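Local coordinates for protein MTH0777 (PDB 1KJN) that is of unknown function but belongs to the DUF1890 family and folds as an alpha/beta protein with a parallel sheet, at residues A25-T28 with S29-K33; D112-A115 with D116-E119. All coordinates share one frame; numbering follows the deposited sequence.

Interaction 1: residues A25-T28 with S29-K33; sequences AIYT and SHKLK
Helix 21-34 is the crossover of the beta-alpha-beta unit that runs from strand 8-12 to strand 38-43, and Tyr27 and Lys31 meet one turn apart on it. Four backbone bonds of the i to i+4 kind carry the helix through here. In one of them Lys31 N donates to Tyr27 O at 3.0 Å. The Tyr27 ring and the Lys31 chain lie side by side and point the same way. Tyr27 CG is anti to the backbone N (chi1 -177°), which puts the ring beside the carbonyl carbon, on the side where Lys31 runs. Lys31 CG, set anti to its own carbonyl carbon (chi1 -67°), lies 3.9 Å from Tyr27 CE1 and approaches the ring obliquely. The chain bends beyond it, at chi2 and chi3, and CD stays close to the ring. Tyr27 OH is hydrogen-bonded to Asp150 OD1 of helix 143-153, and Lys31 NZ lies at long, weak ion-pair range of the same atom. An alanine in place of Tyr27 is likely to leave Asp150 without its hydroxyl partner and the Lys31 methylenes without a ring beside them. Ile26, Tyr27 and His30 also pack on the second subunit. A water donates to Tyr27 O at 2.9 Å, lies above one face of the Tyr27 ring, toward its rim, and meets His30 ND1 at 2.7 Å in the plane of the imidazole.

Interaction 2: residues D112-A115 with D116-E119; sequences DRDA and DVLE
Two aspartate carboxylates, Asp114 and Asp116, sit close together at the start of helix 115-128, with Asp114 OD1 3.7 Å from Asp116 OD2. Asp114 is the N-cap of this helix. The like charges are probably offset in part by the amide groups of the first turn and by a water. That water donates to Asp114 OD2 and to Asp116 OD2, and so bridges the two acids. The carboxylate planes are turned 52° apart.

The cap itself rests on Asp114 OD1. Asp114 CG is anti to the backbone N (chi1 -172°), which helps bring OD1 to the amides of the first turn. Asp116 N reaches OD1 at 2.8 Å, on the anti side and somewhat out of the carboxylate plane; the bond is bent, with an N-H...O angle of 133°. Val117 N gives OD1 a second, weak bond at 3.5 Å. The regular helix bonds then begin: Leu118 N donates to Asp114 O in the carbonyl plane, and Glu119 N donates to Ala115 O.

Two residues before the cap, Asp112 adds a bond of its own. Its OD2 accepts from Asp114 N at 2.8 Å, an Asx turn, which probably helps to set the loop before the cap. Val117 touches both Asp112 and Asp114 and crosses each at about a right angle. Its CG1 faces Asp112 CG, while CG2 lies against Asp114 CB at 3.6 Å. Leu118 is buried and packs against Asp112 of the loop and Arg137. Its CD2 packs on Asp112 CB, and its CD1 lies 3.5 Å from Asp112 O.

Overall arrangement
Both contacts are local and belong to helices of the same parallel alpha/beta fold, yet they share no element. Their centres lie 24 Å apart and their nearest atoms about 14 Å, without touching. Interaction 1 is largely buried and lies within a helix, among the sheet, helix 143-153 and the second subunit. Interaction 2 is at the surface, where the loop after strand 105-111 enters helix 115-128, and no other chain of the assembly touches it. The chemistry follows the place. At 25-33 amides are taken by carbonyls of the preceding turn, whereas at 112-119 one aspartate side chain caps the first helix amides and another accepts from the loop amide before them.

Interaction 1: residues A25-T28 with S29-K33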
ATOM      1  N   ALA A  25       3.161   1.984  -6.956  1.00 15.79           N
ATOM      2  CA  ALA A  25       4.418   2.730  -7.009  1.00 17.62           C
ATOM      3  C   ALA A  25       5.549   1.743  -6.704  1.00 18.72           C
ATOM      4  O   ALA A  25       6.553   1.678  -7.418  1.00 12.44           O
ATOM      5  CB  ALA A  25       4.404   3.861  -5.973  1.00 14.44           C
ATOM      6  N   ILE A  26       5.326   0.919  -5.687  1.00 15.63           N
ATOM      7  CA  ILE A  26       6.314  -0.064  -5.283  1.00 14.34           C
ATOM      8  C   ILE A  26       6.453  -1.132  -6.374  1.00 16.73           C
ATOM      9  O   ILE A  26       7.557  -1.602  -6.637  1.00 11.87           O
ATOM     10  CB  ILE A  26       5.908  -0.727  -3.930  1.00 14.88           C
ATOM     11  CG1 ILE A  26       5.894   0.313  -2.802  1.00 18.87           C
ATOM     12  CG2 ILE A  26       6.844  -1.878  -3.583  1.00 13.25           C
ATOM     13  CD1 ILE A  26       5.463  -0.276  -1.457  1.00 20.36           C
ATOM     14  N   TYR A  27       5.328  -1.523  -6.982  1.00 20.68           N
ATOM     15  CA  TYR A  27       5.326  -2.526  -8.047  1.00 22.24           C
ATOM     16  C   TYR A  27       6.136  -2.032  -9.257  1.00 23.61           C
ATOM     17  O   TYR A  27       6.947  -2.763  -9.809  1.00 25.46           O
ATOM     18  CB  TYR A  27       3.894  -2.845  -8.494  1.00 25.73           C
ATOM     19  CG  TYR A  27       3.829  -3.931  -9.552  1.00 23.12           C
ATOM     20  CD1 TYR A  27       3.738  -3.610 -10.913  1.00 23.06           C
ATOM     21  CD2 TYR A  27       3.891  -5.280  -9.198  1.00 24.62           C
ATOM     22  CE1 TYR A  27       3.718  -4.623 -11.903  1.00 22.17           C
ATOM     23  CE2 TYR A  27       3.860  -6.296 -10.170  1.00 23.88           C
ATOM     24  CZ  TYR A  27       3.776  -5.964 -11.515  1.00 23.70           C
ATOM     25  OH  TYR A  27       3.710  -6.961 -12.458  1.00 20.02           O
ATOM     26  N   THR A  28       5.908  -0.785  -9.650  1.00 19.35           N
ATOM     27  CA  THR A  28       6.604  -0.184 -10.783  1.00 17.01           C
ATOM     28  C   THR A  28       8.095  -0.040 -10.472  1.00 22.13           C
ATOM     29  O   THR A  28       8.923  -0.350 -11.320  1.00 21.35           O
ATOM     30  CB  THR A  28       6.010   1.184 -11.121  1.00 20.22           C
ATOM     31  OG1 THR A  28       4.591   1.049 -11.247  1.00 15.74           O
ATOM     32  CG2 THR A  28       6.584   1.738 -12.452  1.00 18.59           C
ATOM     33  N   SER A  29       8.432   0.361  -9.242  1.00 18.94           N
ATOM     34  CA  SER A  29       9.838   0.520  -8.859  1.00 21.97           C
ATOM     35  C   SER A  29      10.578  -0.819  -8.913  1.00 20.75           C
ATOM     36  O   SER A  29      11.748  -0.891  -9.300  1.00 21.71           O
ATOM     37  CB  SER A  29       9.972   1.136  -7.470  1.00 20.49           C
ATOM     38  OG  SER A  29      11.336   1.172  -7.062  1.00 21.96           O
ATOM     39  N   HIS A  30       9.890  -1.875  -8.508  1.00 18.31           N
ATOM     40  CA  HIS A  30      10.465  -3.197  -8.554  1.00 17.01           C
ATOM     41  C   HIS A  30      10.693  -3.571 -10.011  1.00 20.18           C
ATOM     42  O   HIS A  30      11.698  -4.194 -10.331  1.00 17.29           O
ATOM     43  CB  HIS A  30       9.544  -4.219  -7.908  1.00 20.92           C
ATOM     44  CG  HIS A  30       9.999  -5.631  -8.086  1.00 27.85           C
ATOM     45  ND1 HIS A  30       9.330  -6.533  -8.891  1.00 30.55           N
ATOM     46  CD2 HIS A  30      11.036  -6.312  -7.539  1.00 25.86           C
ATOM     47  CE1 HIS A  30       9.932  -7.705  -8.825  1.00 31.48           C
ATOM     48  NE2 HIS A  30      10.972  -7.599  -8.010  1.00 30.04           N
ATOM     49  N   LYS A  31       9.756  -3.217 -10.889  1.00 16.99           N
ATOM     50  CA  LYS A  31       9.914  -3.529 -12.310  1.00 21.66           C
ATOM     51  C   LYS A  31      11.164  -2.844 -12.853  1.00 26.81           C
ATOM     52  O   LYS A  31      11.938  -3.447 -13.593  1.00 27.54           O
ATOM     53  CB  LYS A  31       8.702  -3.061 -13.108  1.00 23.73           C
ATOM     54  CG  LYS A  31       7.433  -3.812 -12.787  1.00 28.85           C
ATOM     55  CD  LYS A  31       7.501  -5.270 -13.251  1.00 29.89           C
ATOM     56  CE  LYS A  31       7.161  -5.409 -14.722  1.00 27.95           C
ATOM     57  NZ  LYS A  31       7.074  -6.851 -15.112  1.00 36.54           N
ATOM     58  N   LEU A  32      11.366  -1.589 -12.453  1.00 23.69           N
ATOM     59  CA  LEU A  32      12.501  -0.816 -12.906  1.00 23.63           C
ATOM     60  C   LEU A  32      13.816  -1.369 -12.380  1.00 22.55           C
ATOM     61  O   LEU A  32      14.799  -1.422 -13.120  1.00 23.16           O
ATOM     62  CB  LEU A  32      12.320   0.670 -12.539  1.00 20.34           C
ATOM     63  CG  LEU A  32      11.227   1.397 -13.337  1.00 15.19           C
ATOM     64  CD1 LEU A  32      10.998   2.809 -12.819  1.00 18.98           C
ATOM     65  CD2 LEU A  32      11.603   1.434 -14.804  1.00 24.62           C
ATOM     66  N   LYS A  33      13.830  -1.803 -11.120  1.00 25.90           N
ATOM     67  CA  LYS A  33      15.034  -2.372 -10.512  1.00 28.28           C
ATOM     68  C   LYS A  33      15.388  -3.697 -11.178  1.00 32.95           C
ATOM     69  O   LYS A  33      16.542  -4.115 -11.177  1.00 34.42           O
ATOM     70  CB  LYS A  33      14.847  -2.593  -9.004  1.00 28.86           C
ATOM     71  CG  LYS A  33      14.883  -1.297  -8.184  1.00 29.48           C
ATOM     72  CD  LYS A  33      14.532  -1.533  -6.717  1.00 22.17           C
ATOM     73  CE  LYS A  33      15.556  -2.423  -5.997  1.00 22.26           C
ATOM     74  NZ  LYS A  33      16.966  -1.927  -6.148  1.00 20.54           N
TER
HETATM   75  O   HOH W   1       6.887  -5.707  -9.812  1.00 31.95           O

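Interaction 2: residues D112-A115 with D116-E119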
ATOM      1  N   ASP A 112      -8.151   7.655 -11.931  1.00 24.91           N
ATOM      2  CA  ASP A 112      -9.289   8.191 -11.206  1.00 28.38           C
ATOM      3  C   ASP A 112     -10.469   7.325 -11.672  1.00 28.81           C
ATOM      4  O   ASP A 112     -10.422   6.745 -12.759  1.00 28.44           O
ATOM      5  CB  ASP A 112      -9.516   9.663 -11.573  1.00 25.77           C
ATOM      6  CG  ASP A 112     -10.535  10.334 -10.670  1.00 28.19           C
ATOM      7  OD1 ASP A 112     -10.126  10.992  -9.698  1.00 30.55           O
ATOM      8  OD2 ASP A 112     -11.743  10.202 -10.930  1.00 31.98           O
ATOM      9  N   ARG A 113     -11.512   7.211 -10.862  1.00 32.02           N
ATOM     10  CA  ARG A 113     -12.667   6.404 -11.265  1.00 37.30           C
ATOM     11  C   ARG A 113     -13.566   7.122 -12.263  1.00 36.51           C
ATOM     12  O   ARG A 113     -14.290   6.491 -13.025  1.00 40.52           O
ATOM     13  CB  ARG A 113     -13.471   5.953 -10.047  1.00 37.90           C
ATOM     14  CG  ARG A 113     -12.828   4.781  -9.324  1.00 41.64           C
ATOM     15  CD  ARG A 113     -12.737   3.540 -10.216  1.00 43.37           C
ATOM     16  NE  ARG A 113     -14.049   2.945 -10.452  1.00 50.64           N
ATOM     17  CZ  ARG A 113     -14.266   1.835 -11.154  1.00 52.04           C
ATOM     18  NH1 ARG A 113     -13.257   1.174 -11.712  1.00 46.94           N
ATOM     19  NH2 ARG A 113     -15.506   1.380 -11.292  1.00 55.42           N
ATOM     20  N   ASP A 114     -13.495   8.443 -12.268  1.00 36.34           N
ATOM     21  CA  ASP A 114     -14.304   9.254 -13.166  1.00 37.28           C
ATOM     22  C   ASP A 114     -13.568   9.402 -14.501  1.00 35.79           C
ATOM     23  O   ASP A 114     -12.472   9.970 -14.552  1.00 33.61           O
ATOM     24  CB  ASP A 114     -14.537  10.634 -12.518  1.00 40.86           C
ATOM     25  CG  ASP A 114     -15.544  11.507 -13.283  1.00 48.31           C
ATOM     26  OD1 ASP A 114     -15.598  11.453 -14.529  1.00 42.76           O
ATOM     27  OD2 ASP A 114     -16.276  12.278 -12.621  1.00 53.07           O
ATOM     28  N   ALA A 115     -14.178   8.893 -15.572  1.00 35.92           N
ATOM     29  CA  ALA A 115     -13.605   8.984 -16.921  1.00 35.08           C
ATOM     30  C   ALA A 115     -13.367  10.434 -17.373  1.00 36.77           C
ATOM     31  O   ALA A 115     -12.392  10.716 -18.064  1.00 39.00           O
ATOM     32  CB  ALA A 115     -14.501   8.269 -17.924  1.00 34.75           C
ATOM     33  N   ASP A 116     -14.252  11.349 -16.978  1.00 36.45           N
ATOM     34  CA  ASP A 116     -14.122  12.760 -17.340  1.00 38.88           C
ATOM     35  C   ASP A 116     -12.871  13.359 -16.721  1.00 38.47           C
ATOM     36  O   ASP A 116     -12.113  14.054 -17.391  1.00 34.82           O
ATOM     37  CB  ASP A 116     -15.349  13.573 -16.892  1.00 43.59           C
ATOM     38  CG  ASP A 116     -16.622  13.172 -17.624  1.00 51.74           C
ATOM     39  OD1 ASP A 116     -16.538  12.802 -18.819  1.00 50.27           O
ATOM     40  OD2 ASP A 116     -17.710  13.228 -17.002  1.00 57.35           O
ATOM     41  N   VAL A 117     -12.668  13.083 -15.437  1.00 35.24           N
ATOM     42  CA  VAL A 117     -11.503  13.581 -14.728  1.00 35.32           C
ATOM     43  C   VAL A 117     -10.248  13.030 -15.404  1.00 33.49           C
ATOM     44  O   VAL A 117      -9.285  13.766 -15.609  1.00 30.13           O
ATOM     45  CB  VAL A 117     -11.527  13.178 -13.235  1.00 38.83           C
ATOM     46  CG1 VAL A 117     -10.247  13.624 -12.543  1.00 39.67           C
ATOM     47  CG2 VAL A 117     -12.749  13.779 -12.546  1.00 35.75           C
ATOM     48  N   LEU A 118     -10.279  11.755 -15.793  1.00 31.09           N
ATOM     49  CA  LEU A 118      -9.124  11.161 -16.460  1.00 33.95           C
ATOM     50  C   LEU A 118      -8.847  11.904 -17.743  1.00 35.84           C
ATOM     51  O   LEU A 118      -7.693  12.186 -18.061  1.00 35.13           O
ATOM     52  CB  LEU A 118      -9.364   9.693 -16.808  1.00 37.31           C
ATOM     53  CG  LEU A 118      -9.492   8.753 -15.628  1.00 40.90           C
ATOM     54  CD1 LEU A 118      -9.462   7.328 -16.103  1.00 45.80           C
ATOM     55  CD2 LEU A 118      -8.344   9.008 -14.713  1.00 42.78           C
ATOM     56  N   GLU A 119      -9.917  12.222 -18.476  1.00 36.25           N
ATOM     57  CA  GLU A 119      -9.797  12.923 -19.754  1.00 39.25           C
ATOM     58  C   GLU A 119      -9.072  14.256 -19.621  1.00 35.65           C
ATOM     59  O   GLU A 119      -8.153  14.546 -20.385  1.00 36.79           O
ATOM     60  CB  GLU A 119     -11.173  13.130 -20.386  1.00 42.30           C
ATOM     61  CG  GLU A 119     -11.117  13.474 -21.869  1.00 52.90           C
ATOM     62  CD  GLU A 119     -12.494  13.721 -22.477  1.00 60.66           C
ATOM     63  OE1 GLU A 119     -13.451  12.977 -22.144  1.00 62.16           O
ATOM     64  OE2 GLU A 119     -12.614  14.658 -23.300  1.00 63.62           O
TER
HETATM   65  O   HOH W   2     -18.179  13.533 -14.183  1.00 45.68           O